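PDB 4JCQ: ATP-dependent Clp protease proteolytic subunit from Listeria monocytogenes, which probably cleaves peptide bonds as the serine-type proteolytic subunit of the ATP-dependent Clp protease, degrading misfolded proteins. Local coordinates for residues K102-Y113 / A173-E184. Residues are numbered along the deposited sequence; the frame is centred on the assembly and turned at random.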
# COMPACT_ATOMS: atom_id res chain seq x y z
N LYS H 102 -19.36 -20.12 -30.30
CA LYS H 102 -18.71 -21.43 -30.34
C LYS H 102 -17.39 -21.45 -31.11
O LYS H 102 -16.39 -21.97 -30.61
CB LYS H 102 -19.66 -22.51 -30.86
CG LYS H 102 -19.21 -23.92 -30.54
CD LYS H 102 -20.28 -24.95 -30.86
CE LYS H 102 -19.95 -26.30 -30.24
NZ LYS H 102 -18.70 -26.90 -30.79
N GLU H 103 -17.39 -20.88 -32.32
CA GLU H 103 -16.18 -20.87 -33.16
C GLU H 103 -15.04 -19.99 -32.62
O GLU H 103 -13.92 -20.05 -33.12
CB GLU H 103 -16.50 -20.54 -34.63
CG GLU H 103 -17.81 -19.78 -34.87
CD GLU H 103 -17.65 -18.27 -34.85
OE1 GLU H 103 -16.63 -17.77 -35.36
OE2 GLU H 103 -18.57 -17.59 -34.35
N ASN H 104 -15.33 -19.21 -31.58
CA ASN H 104 -14.33 -18.37 -30.92
C ASN H 104 -13.87 -18.91 -29.56
O ASN H 104 -13.24 -18.20 -28.78
CB ASN H 104 -14.85 -16.93 -30.78
CG ASN H 104 -15.12 -16.27 -32.12
OD1 ASN H 104 -14.36 -16.43 -33.07
ND2 ASN H 104 -16.21 -15.52 -32.19
N ARG H 105 -14.19 -20.18 -29.30
CA ARG H 105 -13.84 -20.81 -28.02
C ARG H 105 -12.67 -21.79 -28.17
O ARG H 105 -12.81 -22.86 -28.76
CB ARG H 105 -15.06 -21.47 -27.37
CG ARG H 105 -16.21 -20.51 -27.11
CD ARG H 105 -17.13 -20.99 -25.99
NE ARG H 105 -17.83 -22.23 -26.32
CZ ARG H 105 -19.08 -22.29 -26.78
NH1 ARG H 105 -19.79 -21.19 -26.97
NH2 ARG H 105 -19.62 -23.47 -27.05
N PHE H 106 -11.53 -21.40 -27.61
CA PHE H 106 -10.29 -22.15 -27.75
C PHE H 106 -9.81 -22.69 -26.41
O PHE H 106 -10.26 -22.25 -25.35
CB PHE H 106 -9.19 -21.26 -28.36
CG PHE H 106 -9.53 -20.71 -29.72
CD1 PHE H 106 -10.23 -19.51 -29.84
CD2 PHE H 106 -9.15 -21.38 -30.88
CE1 PHE H 106 -10.55 -18.99 -31.09
CE2 PHE H 106 -9.46 -20.86 -32.13
CZ PHE H 106 -10.16 -19.67 -32.23
N SER H 107 -8.89 -23.65 -26.46
CA SER H 107 -8.24 -24.15 -25.26
C SER H 107 -6.77 -24.46 -25.48
O SER H 107 -6.38 -25.00 -26.52
CB SER H 107 -8.95 -25.40 -24.74
OG SER H 107 -8.41 -25.79 -23.49
N LEU H 108 -5.96 -24.12 -24.48
CA LEU H 108 -4.60 -24.61 -24.39
C LEU H 108 -4.66 -26.08 -23.94
O LEU H 108 -5.63 -26.48 -23.29
CB LEU H 108 -3.78 -23.74 -23.44
CG LEU H 108 -2.94 -22.58 -24.02
CD1 LEU H 108 -3.40 -22.07 -25.38
CD2 LEU H 108 -2.81 -21.43 -23.02
N PRO H 109 -3.63 -26.89 -24.29
CA PRO H 109 -3.71 -28.35 -24.08
C PRO H 109 -3.88 -28.80 -22.63
O PRO H 109 -4.64 -29.73 -22.37
CB PRO H 109 -2.38 -28.86 -24.65
CG PRO H 109 -1.92 -27.79 -25.58
CD PRO H 109 -2.37 -26.51 -24.94
N ASN H 110 -3.18 -28.15 -21.70
CA ASN H 110 -3.21 -28.56 -20.30
C ASN H 110 -4.28 -27.82 -19.50
O ASN H 110 -3.97 -26.95 -18.67
CB ASN H 110 -1.82 -28.44 -19.67
CG ASN H 110 -0.85 -29.46 -20.22
OD1 ASN H 110 -0.92 -30.64 -19.88
ND2 ASN H 110 0.05 -29.02 -21.09
N THR H 111 -5.53 -28.17 -19.77
CA THR H 111 -6.69 -27.53 -19.18
C THR H 111 -7.76 -28.58 -18.90
O THR H 111 -7.97 -29.48 -19.71
CB THR H 111 -7.28 -26.45 -20.12
OG1 THR H 111 -6.22 -25.63 -20.64
CG2 THR H 111 -8.29 -25.57 -19.39
N ARG H 112 -8.41 -28.46 -17.75
CA ARG H 112 -9.59 -29.27 -17.45
C ARG H 112 -10.81 -28.39 -17.21
O ARG H 112 -10.69 -27.23 -16.81
CB ARG H 112 -9.34 -30.22 -16.27
CG ARG H 112 -8.64 -29.61 -15.07
CD ARG H 112 -8.54 -30.61 -13.93
NE ARG H 112 -7.92 -30.03 -12.74
CZ ARG H 112 -8.08 -30.50 -11.50
NH1 ARG H 112 -7.47 -29.91 -10.49
NH2 ARG H 112 -8.87 -31.54 -11.28
N TYR H 113 -11.99 -28.95 -17.48
CA TYR H 113 -13.26 -28.21 -17.46
C TYR H 113 -14.28 -28.91 -16.57
O TYR H 113 -14.37 -30.13 -16.56
CB TYR H 113 -13.81 -28.09 -18.89
CG TYR H 113 -12.97 -27.21 -19.80
CD1 TYR H 113 -13.34 -25.90 -20.07
CD2 TYR H 113 -11.79 -27.70 -20.37
CE1 TYR H 113 -12.56 -25.09 -20.89
CE2 TYR H 113 -11.01 -26.90 -21.19
CZ TYR H 113 -11.40 -25.60 -21.44
OH TYR H 113 -10.63 -24.80 -22.25
N ALA H 173 -14.05 -32.02 -23.17
CA ALA H 173 -14.71 -30.71 -23.21
C ALA H 173 -15.00 -30.28 -24.64
O ALA H 173 -16.00 -29.59 -24.89
CB ALA H 173 -13.85 -29.68 -22.50
N LYS H 174 -14.14 -30.68 -25.57
CA LYS H 174 -14.35 -30.46 -26.99
C LYS H 174 -15.54 -31.28 -27.50
O LYS H 174 -16.41 -30.75 -28.19
CB LYS H 174 -13.08 -30.80 -27.78
CG LYS H 174 -13.09 -30.38 -29.24
CD LYS H 174 -11.77 -30.71 -29.91
CE LYS H 174 -11.72 -30.22 -31.34
NZ LYS H 174 -12.60 -31.00 -32.25
N ASP H 175 -15.58 -32.56 -27.13
CA ASP H 175 -16.69 -33.45 -27.49
C ASP H 175 -18.02 -33.00 -26.89
O ASP H 175 -19.08 -33.21 -27.48
CB ASP H 175 -16.38 -34.89 -27.07
CG ASP H 175 -15.18 -35.48 -27.79
OD1 ASP H 175 -14.59 -36.44 -27.27
OD2 ASP H 175 -14.81 -34.98 -28.88
N TYR H 176 -17.94 -32.38 -25.71
CA TYR H 176 -19.12 -31.89 -24.99
C TYR H 176 -19.73 -30.65 -25.65
O TYR H 176 -20.91 -30.36 -25.46
CB TYR H 176 -18.74 -31.57 -23.54
CG TYR H 176 -19.89 -31.59 -22.56
CD1 TYR H 176 -20.30 -32.77 -21.95
CD2 TYR H 176 -20.56 -30.41 -22.23
CE1 TYR H 176 -21.35 -32.79 -21.05
CE2 TYR H 176 -21.61 -30.41 -21.33
CZ TYR H 176 -22.00 -31.60 -20.74
OH TYR H 176 -23.04 -31.61 -19.84
N GLY H 177 -18.92 -29.92 -26.42
CA GLY H 177 -19.36 -28.69 -27.07
C GLY H 177 -18.96 -27.42 -26.35
O GLY H 177 -19.41 -26.33 -26.71
N ILE H 178 -18.11 -27.56 -25.34
CA ILE H 178 -17.58 -26.41 -24.60
C ILE H 178 -16.43 -25.77 -25.39
O ILE H 178 -16.48 -24.59 -25.73
CB ILE H 178 -17.09 -26.81 -23.18
CG1 ILE H 178 -18.25 -27.37 -22.35
CG2 ILE H 178 -16.46 -25.62 -22.47
CD1 ILE H 178 -17.81 -28.21 -21.17
N VAL H 179 -15.42 -26.58 -25.69
CA VAL H 179 -14.26 -26.14 -26.46
C VAL H 179 -14.48 -26.46 -27.94
O VAL H 179 -14.93 -27.55 -28.28
CB VAL H 179 -12.97 -26.84 -25.97
CG1 VAL H 179 -11.77 -26.45 -26.83
CG2 VAL H 179 -12.71 -26.51 -24.51
N ASN H 180 -14.18 -25.50 -28.81
CA ASN H 180 -14.28 -25.72 -30.25
C ASN H 180 -12.97 -26.21 -30.86
O ASN H 180 -12.97 -27.11 -31.69
CB ASN H 180 -14.75 -24.46 -30.97
CG ASN H 180 -15.24 -24.73 -32.39
OD1 ASN H 180 -14.73 -24.15 -33.35
ND2 ASN H 180 -16.22 -25.61 -32.52
N GLU H 181 -11.87 -25.61 -30.43
CA GLU H 181 -10.56 -25.90 -31.00
C GLU H 181 -9.46 -25.90 -29.93
O GLU H 181 -9.36 -24.98 -29.12
CB GLU H 181 -10.23 -24.87 -32.09
CG GLU H 181 -9.05 -25.24 -32.98
CD GLU H 181 -8.82 -24.24 -34.10
OE1 GLU H 181 -7.69 -24.22 -34.65
OE2 GLU H 181 -9.74 -23.47 -34.43
N ILE H 182 -8.65 -26.96 -29.94
CA ILE H 182 -7.50 -27.05 -29.06
C ILE H 182 -6.27 -26.53 -29.80
O ILE H 182 -5.95 -27.00 -30.90
CB ILE H 182 -7.27 -28.50 -28.57
CG1 ILE H 182 -8.53 -29.04 -27.88
CG2 ILE H 182 -6.06 -28.57 -27.63
CD1 ILE H 182 -8.55 -30.54 -27.70
N ILE H 183 -5.60 -25.55 -29.21
CA ILE H 183 -4.44 -24.92 -29.83
C ILE H 183 -3.20 -24.99 -28.93
O ILE H 183 -3.30 -24.93 -27.71
CB ILE H 183 -4.72 -23.45 -30.24
CG1 ILE H 183 -5.26 -22.64 -29.04
CG2 ILE H 183 -5.69 -23.40 -31.41
CD1 ILE H 183 -5.23 -21.14 -29.23
N GLU H 184 -2.03 -25.12 -29.56
CA GLU H 184 -0.76 -25.17 -28.85
C GLU H 184 0.09 -23.94 -29.15
O GLU H 184 0.86 -23.49 -28.29
CB GLU H 184 0.00 -26.45 -29.22
CG GLU H 184 1.15 -26.79 -28.28
CD GLU H 184 1.99 -27.96 -28.77
OE1 GLU H 184 3.22 -27.92 -28.58
OE2 GLU H 184 1.43 -28.91 -29.35
O HOH W 1 -16.83 -28.75 -30.11
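Phe106 and Ser107 pair in parallel with Glu181 and Ile182, joining strand 105-108 to strand 181-182, the outermost strand at this end of the chain's parallel sheet in the ClpP/crotonase fold. Helix 170-176 ends in a Schellman motif, with Gly177 at positive phi, and loop 178-180 leads on to the strand. Both backbone polar atoms of Ser107 bond to residues 181-183: its N donates to Glu181 O at 3.0 Å, and its O accepts from Ile183 N at 2.9 Å in a nearly straight bond (N-H...O 169°). Arg105 O takes Asn180 N and, weakly, Glu181 N. On its other edge strand 105-108 bonds to strand 81-86.

The Arg105 side chain secures the turn after the helix. A bend at chi3 (-65°) brings the guanidinium edge up to two successive carbonyls. NE meets Ile178 O at 2.8 Å and NH2 meets Gly177 O at 2.9 Å, both acceptors lying close to the guanidinium plane. These two bonds set the group's rotation. NH2 also bonds to Ala150 O and NH1 to Ala100 O, so all three nitrogens have partners. Lys102 NZ donates to a water, which in turn donates to Lys174 O and Val179 O.

On the face of Ser107 and Ile182, where helix 170-176 packs, Val179 CG2 sits over one face of the Tyr113 ring, 3.9 Å from its centroid, in a CH-pi contact. Ala173 CB approaches the same ring obliquely. Val179 CG1 packs on Ser107 CB. Phe106 points to the other face of the sheet, where its ring meets Ile183 CG2. Tyr113 lies about 10 Å, side chain to side chain, from the predicted active-site residues Ser91 (nucleophile) and His116. Its OH donates to Ser107 OG at 2.7 Å, and that OG in turn donates a hydrogen bond to Leu108 O, which Thr111 OG1 reaches from the opposite face of the carbonyl plane.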